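Local coordinates for protein putative transcriptional regulator (Streptomyces coelicolor, PDB 2HXI) that probably acts as a TetR-family transcriptional regulator that binds cis-regulatory DNA through an N-terminal helix-turn-helix domain, at residues 82-86 with 128-133; 88-92 with 104-109; 37-41 with 54-59; 28-34 with 66-70. All blocks are in the same frame, centred on the assembly; numbering follows the deposited sequence.

Interaction 1 (82-86 with 128-133); sequences DRILL and SGGTGS
The carboxylate of D82 reaches into the first turn of helix 131-146 and accepts from the amides of G132 and S133 and, weakly, G130. Its two oxygens share the work. D82 OD1 takes the S128 hydroxyl on its anti lone pair (S128 OG to D82 OD1, 2.7 Å), and on the syn side, well out of the carboxylate plane, it accepts from S133 N at 3.0 Å. The weak bond from G130 N goes to the same oxygen. D82 OD2 receives G132 N at 2.8 Å, also from the syn side. With G130 at the N-cap position and bearing no side chain, D82 does from another helix what a capping residue would do, and its charge probably interacts favourably with the helix dipole. D82 CG lies anti to the backbone N (chi1 -167°), which turns the carboxylate toward these donors. With an alanine here, the amides of G132 and S133 and the S128 hydroxyl would probably lose their shared acceptor. G132 itself lets the backbones close up: its CA lies 3.6 Å from L86 N, and any side chain would strike D82 O. Farther out, L85 packs on L109 of helix 98-113 and W123 of helix 117-126, while T131 meets R201 of the second subunit.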
loop_
_atom_site.group_PDB
_atom_site.type_symbol
_atom_site.label_atom_id
_atom_site.label_comp_id
_atom_site.label_asym_id
_atom_site.label_seq_id
_atom_site.Cartn_x
_atom_site.Cartn_y
_atom_site.Cartn_z
ATOM N N ASP B 82 -1.081 17.214 -3.837
ATOM C CA ASP B 82 -2.115 17.668 -4.774
ATOM C C ASP B 82 -1.541 18.142 -6.091
ATOM O O ASP B 82 -2.114 17.880 -7.153
ATOM C CB ASP B 82 -3.059 18.747 -4.192
ATOM C CG ASP B 82 -4.308 18.947 -5.087
ATOM O OD1 ASP B 82 -5.274 18.150 -4.905
ATOM O OD2 ASP B 82 -4.298 19.821 -6.011
ATOM N N ARG B 83 -0.394 18.842 -6.054
ATOM C CA ARG B 83 0.212 19.295 -7.282
ATOM C C ARG B 83 0.619 18.132 -8.166
ATOM O O ARG B 83 0.677 18.282 -9.400
ATOM C CB ARG B 83 1.454 20.190 -7.015
ATOM C CG ARG B 83 1.260 21.259 -6.003
ATOM C CD ARG B 83 0.162 22.232 -6.522
ATOM N NE ARG B 83 0.536 22.920 -7.783
ATOM C CZ ARG B 83 -0.279 23.754 -8.441
ATOM N NH1 ARG B 83 -1.538 23.953 -7.983
ATOM N NH2 ARG B 83 0.143 24.373 -9.542
ATOM N N ILE B 84 1.022 17.011 -7.541
ATOM C CA ILE B 84 1.377 15.799 -8.290
ATOM C C ILE B 84 0.155 15.202 -8.976
ATOM O O ILE B 84 0.243 14.783 -10.135
ATOM C CB ILE B 84 2.042 14.697 -7.379
ATOM C CG1 ILE B 84 3.302 15.257 -6.643
ATOM C CG2 ILE B 84 2.429 13.466 -8.174
ATOM C CD1 ILE B 84 4.339 15.903 -7.519
ATOM N N LEU B 85 -0.977 15.158 -8.277
ATOM C CA LEU B 85 -2.213 14.773 -8.978
ATOM C C LEU B 85 -2.469 15.700 -10.172
ATOM O O LEU B 85 -2.881 15.256 -11.237
ATOM C CB LEU B 85 -3.392 14.830 -8.020
ATOM C CG LEU B 85 -3.341 13.956 -6.772
ATOM C CD1 LEU B 85 -4.603 14.174 -5.887
ATOM C CD2 LEU B 85 -3.237 12.544 -7.230
ATOM N N LEU B 86 -2.268 17.017 -9.983
ATOM C CA LEU B 86 -2.583 17.955 -11.027
ATOM C C LEU B 86 -1.752 17.675 -12.258
ATOM O O LEU B 86 -2.290 17.597 -13.389
ATOM C CB LEU B 86 -2.387 19.388 -10.502
ATOM C CG LEU B 86 -2.706 20.507 -11.508
ATOM C CD1 LEU B 86 -4.161 20.493 -11.920
ATOM C CD2 LEU B 86 -2.343 21.862 -10.896
ATOM N N SER B 128 -5.764 14.344 -0.896
ATOM C CA SER B 128 -5.569 15.797 -0.991
ATOM C C SER B 128 -6.911 16.397 -1.344
ATOM O O SER B 128 -7.807 15.662 -1.783
ATOM C CB SER B 128 -4.466 16.193 -1.980
ATOM O OG SER B 128 -4.866 16.036 -3.327
ATOM N N GLY B 129 -7.066 17.696 -1.097
ATOM C CA GLY B 129 -8.363 18.344 -1.234
ATOM C C GLY B 129 -8.448 19.464 -2.237
ATOM O O GLY B 129 -9.392 20.255 -2.176
ATOM N N GLY B 130 -7.481 19.545 -3.152
ATOM C CA GLY B 130 -7.406 20.617 -4.102
ATOM C C GLY B 130 -7.756 20.253 -5.539
ATOM O O GLY B 130 -8.407 19.212 -5.796
ATOM N N THR B 131 -7.315 21.116 -6.462
ATOM C CA THR B 131 -7.629 21.037 -7.877
ATOM C C THR B 131 -7.177 19.736 -8.520
ATOM O O THR B 131 -7.903 19.180 -9.363
ATOM C CB THR B 131 -7.108 22.278 -8.704
ATOM O OG1 THR B 131 -7.822 23.434 -8.266
ATOM C CG2 THR B 131 -7.401 22.139 -10.174
ATOM N N GLY B 132 -5.987 19.266 -8.151
ATOM C CA GLY B 132 -5.496 17.980 -8.681
ATOM C C GLY B 132 -6.404 16.823 -8.312
ATOM O O GLY B 132 -6.717 15.938 -9.166
ATOM N N SER B 133 -6.790 16.789 -7.041
ATOM C CA SER B 133 -7.664 15.739 -6.582
ATOM C C SER B 133 -8.968 15.898 -7.325
ATOM O O SER B 133 -9.568 14.899 -7.724
ATOM C CB SER B 133 -7.941 15.828 -5.086
ATOM O OG SER B 133 -6.874 15.209 -4.374
#

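Interaction 2 (88-92 with 104-109); sequences AMDGY and AVALRL
Y92 CB sits over the centre of one face of the R108 guanidinium, 3.7 Å above the plane. Two carbonyl oxygens, A88 O and D90 O, meet the guanidinium at its edge. The Y92 ring stands almost perpendicular to it, the planes 89° apart, and turns its own edge to R108 NE and to A104 CB. A single nitrogen makes the two strong bonds: R108 NH2 donates to A88 O at 2.6 Å and to D90 O at 2.9 Å, both acceptors lying in the guanidinium plane. The second bond is nearly straight at its hydrogen (168°), although the donor stands above the plane of the D90 carbonyl. A water donates to D90 O and accepts from R108 NH1, alongside a weak direct bond between the two. The side chain reaches this far because it is extended from CG to NE. A leucine in its place would probably leave the A88 and D90 carbonyls without their charged donor and the type II turn M89-Y92 less firmly held. On the helix, V105 CG2 touches Y92 CE1 at 4.0 Å, and A88 CB meets L109 CD2 at the same distance. The loop thus folds back from the end of helix 73-88 onto helix 98-113. Helix 131-146 completes the surroundings, with Y92 OH hydrogen-bonded to E139 and L135 packing on the selenomethionine M89.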
loop_
_atom_site.group_PDB
_atom_site.type_symbol
_atom_site.label_atom_id
_atom_site.label_comp_id
_atom_site.label_asym_id
_atom_site.label_seq_id
_atom_site.Cartn_x
_atom_site.Cartn_y
_atom_site.Cartn_z
ATOM N N ALA B 88 -0.316 14.809 -12.947
ATOM C CA ALA B 88 -0.724 13.517 -13.495
ATOM C C ALA B 88 -1.780 13.682 -14.568
ATOM O O ALA B 88 -1.827 12.903 -15.555
ATOM C CB ALA B 88 -1.202 12.560 -12.389
HETATM N N MSE B 89 -2.649 14.677 -14.378
HETATM C CA MSE B 89 -3.852 14.857 -15.179
HETATM C C MSE B 89 -3.562 15.823 -16.324
HETATM O O MSE B 89 -4.397 16.001 -17.202
HETATM C CB MSE B 89 -5.018 15.332 -14.293
HETATM C CG MSE B 89 -5.474 14.296 -13.208
HETATM SE SE MSE B 89 -5.980 12.539 -14.080
HETATM C CE MSE B 89 -7.540 13.056 -15.042
ATOM N N ASP B 90 -2.312 16.340 -16.354
ATOM C CA ASP B 90 -1.787 17.167 -17.443
ATOM C C ASP B 90 -1.903 16.583 -18.805
ATOM O O ASP B 90 -1.182 15.627 -19.187
ATOM C CB ASP B 90 -0.327 17.592 -17.215
ATOM C CG ASP B 90 -0.237 18.888 -16.498
ATOM O OD1 ASP B 90 -1.216 19.676 -16.639
ATOM O OD2 ASP B 90 0.784 19.120 -15.811
ATOM N N GLY B 91 -2.811 17.205 -19.556
ATOM C CA GLY B 91 -3.016 16.815 -20.946
ATOM C C GLY B 91 -3.853 15.566 -21.055
ATOM O O GLY B 91 -3.819 14.881 -22.082
ATOM N N TYR B 92 -4.563 15.217 -19.978
ATOM C CA TYR B 92 -5.407 14.004 -20.043
ATOM C C TYR B 92 -6.651 14.284 -20.863
ATOM O O TYR B 92 -7.236 15.359 -20.766
ATOM C CB TYR B 92 -5.741 13.429 -18.629
ATOM C CG TYR B 92 -6.718 12.263 -18.673
ATOM C CD1 TYR B 92 -6.243 10.929 -18.781
ATOM C CD2 TYR B 92 -8.097 12.490 -18.674
ATOM C CE1 TYR B 92 -7.150 9.825 -18.876
ATOM C CE2 TYR B 92 -9.014 11.390 -18.771
ATOM C CZ TYR B 92 -8.524 10.077 -18.861
ATOM O OH TYR B 92 -9.360 8.979 -18.916
ATOM N N ALA B 104 -6.108 4.262 -17.555
ATOM C CA ALA B 104 -5.261 5.399 -17.937
ATOM C C ALA B 104 -4.982 6.345 -16.775
ATOM O O ALA B 104 -3.845 6.800 -16.584
ATOM C CB ALA B 104 -5.841 6.116 -19.202
ATOM N N VAL B 105 -6.015 6.698 -16.032
ATOM C CA VAL B 105 -5.791 7.495 -14.853
ATOM C C VAL B 105 -4.850 6.785 -13.830
ATOM O O VAL B 105 -3.914 7.381 -13.333
ATOM C CB VAL B 105 -7.137 7.860 -14.197
ATOM C CG1 VAL B 105 -6.931 8.531 -12.782
ATOM C CG2 VAL B 105 -7.942 8.761 -15.131
ATOM N N ALA B 106 -5.158 5.537 -13.452
ATOM C CA ALA B 106 -4.326 4.780 -12.520
ATOM C C ALA B 106 -2.825 4.770 -13.006
ATOM O O ALA B 106 -1.884 4.999 -12.186
ATOM C CB ALA B 106 -4.856 3.364 -12.434
ATOM N N LEU B 107 -2.595 4.566 -14.314
ATOM C CA LEU B 107 -1.202 4.557 -14.800
ATOM C C LEU B 107 -0.563 5.930 -14.674
ATOM O O LEU B 107 0.667 6.015 -14.391
ATOM C CB LEU B 107 -1.091 4.073 -16.255
ATOM C CG LEU B 107 -1.561 2.602 -16.363
ATOM C CD1 LEU B 107 -1.499 2.174 -17.850
ATOM C CD2 LEU B 107 -0.784 1.661 -15.480
ATOM N N ARG B 108 -1.348 6.992 -14.954
ATOM C CA ARG B 108 -0.801 8.347 -14.908
ATOM C C ARG B 108 -0.428 8.636 -13.469
ATOM O O ARG B 108 0.595 9.229 -13.215
ATOM C CB ARG B 108 -1.753 9.412 -15.439
ATOM C CG ARG B 108 -1.702 9.509 -16.976
ATOM C CD ARG B 108 -2.858 10.373 -17.452
ATOM N NE ARG B 108 -2.682 10.923 -18.822
ATOM C CZ ARG B 108 -2.259 12.148 -19.106
ATOM N NH1 ARG B 108 -2.179 12.522 -20.384
ATOM N NH2 ARG B 108 -1.914 13.007 -18.138
ATOM N N LEU B 109 -1.270 8.220 -12.524
ATOM C CA LEU B 109 -0.972 8.480 -11.138
ATOM C C LEU B 109 0.274 7.718 -10.722
ATOM O O LEU B 109 1.106 8.268 -9.978
ATOM C CB LEU B 109 -2.148 8.039 -10.236
ATOM C CG LEU B 109 -3.446 8.869 -10.333
ATOM C CD1 LEU B 109 -4.571 8.129 -9.571
ATOM C CD2 LEU B 109 -3.225 10.305 -9.727
HETATM O O HOH W 1 -0.297 14.434 -21.222
#

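Interaction 3 (37-41 with 54-59); sequences AAAEL and KLAASL
L55 and L41 meet where helix 31-43 crosses helix 52-58, the first helix of the predicted helix-turn-helix in a TetR-type DNA-binding domain. The short helical segments run at 120° to each other with their axes 10.2 Å apart, close enough for alanines to meet leucine branches. Apolar contact carries the joint. L55 CG is anti to the backbone N (chi1 177°), and its CD1 branch meets A38, 3.8 Å from A38 CB. That same methyl also touches A37 CB and L41 CD1, so one branch touches three side chains of the other helix. A37 CB has a second neighbour in L59 CD2, 3.9 Å away, just past the helix end. L41 closes the other flank: its CD2 lies 4.1 Å from K54 CE, the extended lysine chain crossing L41 at a slant. Around the joint, V80 and L76 of helix 73-88 pack against A38 and L55, and L66 of helix 63-66 against L55. Polar groups form no hydrogen bond between the helices. S58 instead turns its hydroxyl back on its own helix: S58 OG donates to L55 O at 2.7 Å while L41 CD1 rests 3.7 Å from that same S58 OG.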
loop_
_atom_site.group_PDB
_atom_site.type_symbol
_atom_site.label_atom_id
_atom_site.label_comp_id
_atom_site.label_asym_id
_atom_site.label_seq_id
_atom_site.Cartn_x
_atom_site.Cartn_y
_atom_site.Cartn_z
ATOM N N ALA B 37 7.467 24.841 -6.366
ATOM C CA ALA B 37 8.894 24.851 -5.989
ATOM C C ALA B 37 9.193 23.664 -5.096
ATOM O O ALA B 37 10.241 22.986 -5.211
ATOM C CB ALA B 37 9.249 26.170 -5.281
ATOM N N ALA B 38 8.279 23.396 -4.157
ATOM C CA ALA B 38 8.470 22.293 -3.243
ATOM C C ALA B 38 8.508 20.946 -3.956
ATOM O O ALA B 38 9.294 20.094 -3.604
ATOM C CB ALA B 38 7.384 22.254 -2.197
ATOM N N ALA B 39 7.624 20.786 -4.936
ATOM C CA ALA B 39 7.572 19.522 -5.726
ATOM C C ALA B 39 8.952 19.233 -6.357
ATOM O O ALA B 39 9.451 18.114 -6.340
ATOM C CB ALA B 39 6.527 19.593 -6.792
ATOM N N GLU B 40 9.556 20.272 -6.895
ATOM C CA GLU B 40 10.812 20.079 -7.562
ATOM C C GLU B 40 11.878 19.768 -6.553
ATOM O O GLU B 40 12.667 18.845 -6.742
ATOM C CB GLU B 40 11.170 21.282 -8.409
ATOM C CG GLU B 40 12.602 21.089 -8.931
ATOM C CD GLU B 40 12.956 21.959 -10.120
ATOM O OE1 GLU B 40 12.183 22.872 -10.472
ATOM O OE2 GLU B 40 14.028 21.723 -10.687
ATOM N N LEU B 41 11.898 20.492 -5.439
ATOM C CA LEU B 41 12.895 20.204 -4.408
ATOM C C LEU B 41 12.812 18.779 -3.922
ATOM O O LEU B 41 13.845 18.137 -3.691
ATOM C CB LEU B 41 12.812 21.185 -3.208
ATOM C CG LEU B 41 13.212 22.587 -3.640
ATOM C CD1 LEU B 41 12.867 23.563 -2.518
ATOM C CD2 LEU B 41 14.727 22.665 -3.953
ATOM N N LYS B 54 14.708 24.917 3.789
ATOM C CA LYS B 54 15.249 24.877 2.403
ATOM C C LYS B 54 14.263 25.437 1.388
ATOM O O LYS B 54 14.623 26.231 0.500
ATOM C CB LYS B 54 15.707 23.462 2.011
ATOM C CG LYS B 54 16.304 23.427 0.516
ATOM C CD LYS B 54 16.770 21.984 0.111
ATOM C CE LYS B 54 17.637 21.971 -1.195
ATOM N NZ LYS B 54 17.746 20.585 -1.867
ATOM N N LEU B 55 12.973 25.073 1.556
ATOM C CA LEU B 55 11.960 25.584 0.657
ATOM C C LEU B 55 11.923 27.111 0.753
ATOM O O LEU B 55 11.918 27.819 -0.260
ATOM C CB LEU B 55 10.561 25.007 1.028
ATOM C CG LEU B 55 9.419 25.546 0.169
ATOM C CD1 LEU B 55 9.570 25.258 -1.329
ATOM C CD2 LEU B 55 8.080 24.880 0.715
ATOM N N ALA B 56 11.955 27.647 1.984
ATOM C CA ALA B 56 11.860 29.115 2.153
ATOM C C ALA B 56 13.039 29.843 1.481
ATOM O O ALA B 56 12.882 30.892 0.841
ATOM C CB ALA B 56 11.810 29.458 3.657
ATOM N N ALA B 57 14.197 29.261 1.683
ATOM C CA ALA B 57 15.453 29.773 1.180
ATOM C C ALA B 57 15.455 29.793 -0.344
ATOM O O ALA B 57 15.908 30.736 -0.932
ATOM C CB ALA B 57 16.561 28.903 1.661
ATOM N N SER B 58 14.881 28.771 -0.965
ATOM C CA SER B 58 14.769 28.722 -2.423
ATOM C C SER B 58 13.843 29.821 -2.969
ATOM O O SER B 58 13.957 30.242 -4.147
ATOM C CB SER B 58 14.288 27.304 -2.789
ATOM O OG SER B 58 12.869 27.215 -2.749
ATOM N N LEU B 59 12.900 30.280 -2.158
ATOM C CA LEU B 59 11.933 31.279 -2.570
ATOM C C LEU B 59 12.366 32.701 -2.191
ATOM O O LEU B 59 11.628 33.678 -2.406
ATOM C CB LEU B 59 10.574 30.922 -1.994
ATOM C CG LEU B 59 9.997 29.612 -2.557
ATOM C CD1 LEU B 59 8.944 29.022 -1.602
ATOM C CD2 LEU B 59 9.435 29.836 -4.038
#

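Interaction 4 (28-34 with 66-70); sequences RWSTEQI and LYRHF
Q33 OE1, gripped by both S30 N and S30 OG, settles the start of the helix from which I34 reaches H69 and both T31 and I34 reach F70. The S30 N to Q33 OE1 bond is 2.9 Å long and nearly straight, and it arrives in the carbonyl plane, on a lone pair. In return Q33 N donates to S30 OG at 3.1 Å, which makes S30 and Q33 a capping box. From the helix so begun, I34 points into the contact. Its CD1 methyl stands over the centre of the H69 ring, 3.4 Å from the centroid, a CH-pi contact almost along the ring normal. I34 CG1 lies anti to the carbonyl carbon (chi1 -62°), so that CD1 reaches the imidazole while the CG2 branch is left for F70, where it comes at the ring edge, 3.9 Å from F70 CE2. T31 CG2 approaches the same ring end, 3.4 Å from F70 CZ. I34 CD1 also touches L66 CD2, joining the histidine to the hydrophobic interior formed with L55 and L59. At the exposed rim, the R28 guanidinium lies on a face of the R68 guanidinium, centres 4.1 Å apart and planes 21° from parallel. The two are alike in charge, and no hydrogen bond joins them. On the other segment, H69 N bonds to L66 O and closes a type I turn, L66 to H69, at the end of helix 63-66. This Leu-Tyr-Arg-His-Phe run is the familiar end of the recognition helix in TetR-family domains, consistent with its place in the predicted helix-turn-helix.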
loop_
_atom_site.group_PDB
_atom_site.type_symbol
_atom_site.label_atom_id
_atom_site.label_comp_id
_atom_site.label_asym_id
_atom_site.label_seq_id
_atom_site.Cartn_x
_atom_site.Cartn_y
_atom_site.Cartn_z
ATOM N N ARG B 28 5.454 38.818 -3.618
ATOM C CA ARG B 28 5.271 37.521 -2.984
ATOM C C ARG B 28 4.626 36.388 -3.838
ATOM O O ARG B 28 3.823 36.605 -4.773
ATOM C CB ARG B 28 4.878 37.596 -1.464
ATOM C CG ARG B 28 3.487 38.040 -0.989
ATOM C CD ARG B 28 3.414 37.839 0.559
ATOM N NE ARG B 28 2.064 37.980 1.138
ATOM C CZ ARG B 28 1.421 37.085 1.908
ATOM N NH1 ARG B 28 0.208 37.383 2.348
ATOM N NH2 ARG B 28 1.950 35.912 2.263
ATOM N N TRP B 29 5.070 35.172 -3.550
ATOM C CA TRP B 29 4.704 34.015 -4.352
ATOM C C TRP B 29 3.276 33.592 -4.023
ATOM O O TRP B 29 2.803 33.821 -2.905
ATOM C CB TRP B 29 5.664 32.888 -3.989
ATOM C CG TRP B 29 7.096 33.224 -4.167
ATOM C CD1 TRP B 29 8.038 33.345 -3.200
ATOM C CD2 TRP B 29 7.756 33.433 -5.407
ATOM N NE1 TRP B 29 9.274 33.635 -3.759
ATOM C CE2 TRP B 29 9.115 33.690 -5.126
ATOM C CE3 TRP B 29 7.325 33.440 -6.743
ATOM C CZ2 TRP B 29 10.056 33.939 -6.142
ATOM C CZ3 TRP B 29 8.254 33.706 -7.736
ATOM C CH2 TRP B 29 9.601 33.942 -7.428
ATOM N N SER B 30 2.560 33.024 -4.981
ATOM C CA SER B 30 1.276 32.410 -4.654
ATOM C C SER B 30 1.553 31.068 -3.977
ATOM O O SER B 30 2.667 30.545 -4.065
ATOM C CB SER B 30 0.470 32.163 -5.900
ATOM O OG SER B 30 1.183 31.272 -6.783
ATOM N N THR B 31 0.527 30.499 -3.361
ATOM C CA THR B 31 0.572 29.156 -2.766
ATOM C C THR B 31 0.930 28.177 -3.865
ATOM O O THR B 31 1.834 27.351 -3.691
ATOM C CB THR B 31 -0.786 28.785 -2.129
ATOM O OG1 THR B 31 -1.132 29.780 -1.157
ATOM C CG2 THR B 31 -0.740 27.409 -1.411
ATOM N N GLU B 32 0.239 28.290 -4.998
ATOM C CA GLU B 32 0.565 27.467 -6.181
ATOM C C GLU B 32 2.068 27.451 -6.558
ATOM O O GLU B 32 2.653 26.383 -6.709
ATOM C CB GLU B 32 -0.351 27.791 -7.376
ATOM C CG GLU B 32 -1.834 27.347 -7.181
ATOM C CD GLU B 32 -2.669 28.259 -6.235
ATOM O OE1 GLU B 32 -2.184 29.358 -5.835
ATOM O OE2 GLU B 32 -3.831 27.862 -5.910
ATOM N N GLN B 33 2.699 28.617 -6.661
ATOM C CA GLN B 33 4.141 28.715 -6.892
ATOM C C GLN B 33 5.039 28.060 -5.809
ATOM O O GLN B 33 6.062 27.424 -6.112
ATOM C CB GLN B 33 4.534 30.175 -7.115
ATOM C CG GLN B 33 4.011 30.724 -8.427
ATOM C CD GLN B 33 4.244 32.168 -8.519
ATOM O OE1 GLN B 33 3.815 32.932 -7.639
ATOM N NE2 GLN B 33 4.978 32.582 -9.554
ATOM N N ILE B 34 4.695 28.294 -4.550
ATOM C CA ILE B 34 5.362 27.659 -3.430
ATOM C C ILE B 34 5.290 26.114 -3.568
ATOM O O ILE B 34 6.307 25.421 -3.442
ATOM C CB ILE B 34 4.738 28.144 -2.086
ATOM C CG1 ILE B 34 4.953 29.689 -1.935
ATOM C CG2 ILE B 34 5.329 27.394 -0.922
ATOM C CD1 ILE B 34 4.104 30.312 -0.743
ATOM N N LEU B 66 6.334 31.408 5.088
ATOM C CA LEU B 66 5.718 30.326 4.351
ATOM C C LEU B 66 4.540 29.791 5.070
ATOM O O LEU B 66 3.607 29.337 4.405
ATOM C CB LEU B 66 6.665 29.142 4.161
ATOM C CG LEU B 66 7.622 29.412 3.020
ATOM C CD1 LEU B 66 8.299 28.047 2.807
ATOM C CD2 LEU B 66 6.909 29.997 1.769
ATOM N N TYR B 67 4.620 29.781 6.407
ATOM C CA TYR B 67 3.534 29.216 7.214
ATOM C C TYR B 67 2.287 30.047 7.283
ATOM O O TYR B 67 1.296 29.642 7.898
ATOM C CB TYR B 67 4.022 28.869 8.582
ATOM C CG TYR B 67 4.529 27.462 8.512
ATOM C CD1 TYR B 67 3.744 26.444 7.870
ATOM C CD2 TYR B 67 5.779 27.139 9.023
ATOM C CE1 TYR B 67 4.211 25.115 7.793
ATOM C CE2 TYR B 67 6.264 25.838 8.961
ATOM C CZ TYR B 67 5.494 24.817 8.346
ATOM O OH TYR B 67 5.992 23.506 8.305
ATOM N N ARG B 68 2.321 31.192 6.618
ATOM C CA ARG B 68 1.085 31.938 6.364
ATOM C C ARG B 68 0.241 31.180 5.355
ATOM O O ARG B 68 -0.966 31.406 5.235
ATOM C CB ARG B 68 1.406 33.322 5.817
ATOM C CG ARG B 68 1.954 34.274 6.868
ATOM C CD ARG B 68 1.862 35.670 6.352
ATOM N NE ARG B 68 0.465 36.130 6.232
ATOM C CZ ARG B 68 0.135 37.314 5.758
ATOM N NH1 ARG B 68 1.116 38.135 5.379
ATOM N NH2 ARG B 68 -1.151 37.681 5.671
ATOM N N HIS B 69 0.883 30.286 4.621
ATOM C CA HIS B 69 0.204 29.572 3.534
ATOM C C HIS B 69 -0.360 28.197 3.902
ATOM O O HIS B 69 -1.301 27.710 3.236
ATOM C CB HIS B 69 1.142 29.407 2.374
ATOM C CG HIS B 69 1.340 30.653 1.596
ATOM N ND1 HIS B 69 2.322 31.569 1.898
ATOM C CD2 HIS B 69 0.668 31.151 0.532
ATOM C CE1 HIS B 69 2.258 32.571 1.040
ATOM N NE2 HIS B 69 1.255 32.348 0.209
ATOM N N PHE B 70 0.224 27.589 4.933
ATOM C CA PHE B 70 -0.104 26.208 5.327
ATOM C C PHE B 70 -0.179 26.107 6.825
ATOM O O PHE B 70 0.743 26.530 7.529
ATOM C CB PHE B 70 0.952 25.234 4.770
ATOM C CG PHE B 70 1.183 25.432 3.303
ATOM C CD1 PHE B 70 0.224 25.013 2.379
ATOM C CD2 PHE B 70 2.320 26.106 2.853
ATOM C CE1 PHE B 70 0.412 25.238 1.035
ATOM C CE2 PHE B 70 2.523 26.342 1.511
ATOM C CZ PHE B 70 1.589 25.903 0.596
#

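Interactions 3 and 4 belong to the predicted DNA-binding domain, their centres about 11 Å apart. They share helix 31-43, and W29 NE1 probably donates to L59 O at 2.7 Å. L66 CD1 of interaction 4 also packs 3.8 Å from L55 CD2 of interaction 3. Interactions 1 and 2 lie in the larger helical body, centres about 12 Å apart, touching where L85 CD2 meets L109 CD2 at 3.4 Å. Helix 73-88 connects the two halves: R83 NH1 of interaction 1 comes 3.5 Å from E32 CG of interaction 4, and R83 also pairs with D36 in a salt bridge. Interaction 2 is remote from interactions 3 and 4, about 25 Å from interaction 3 between centres.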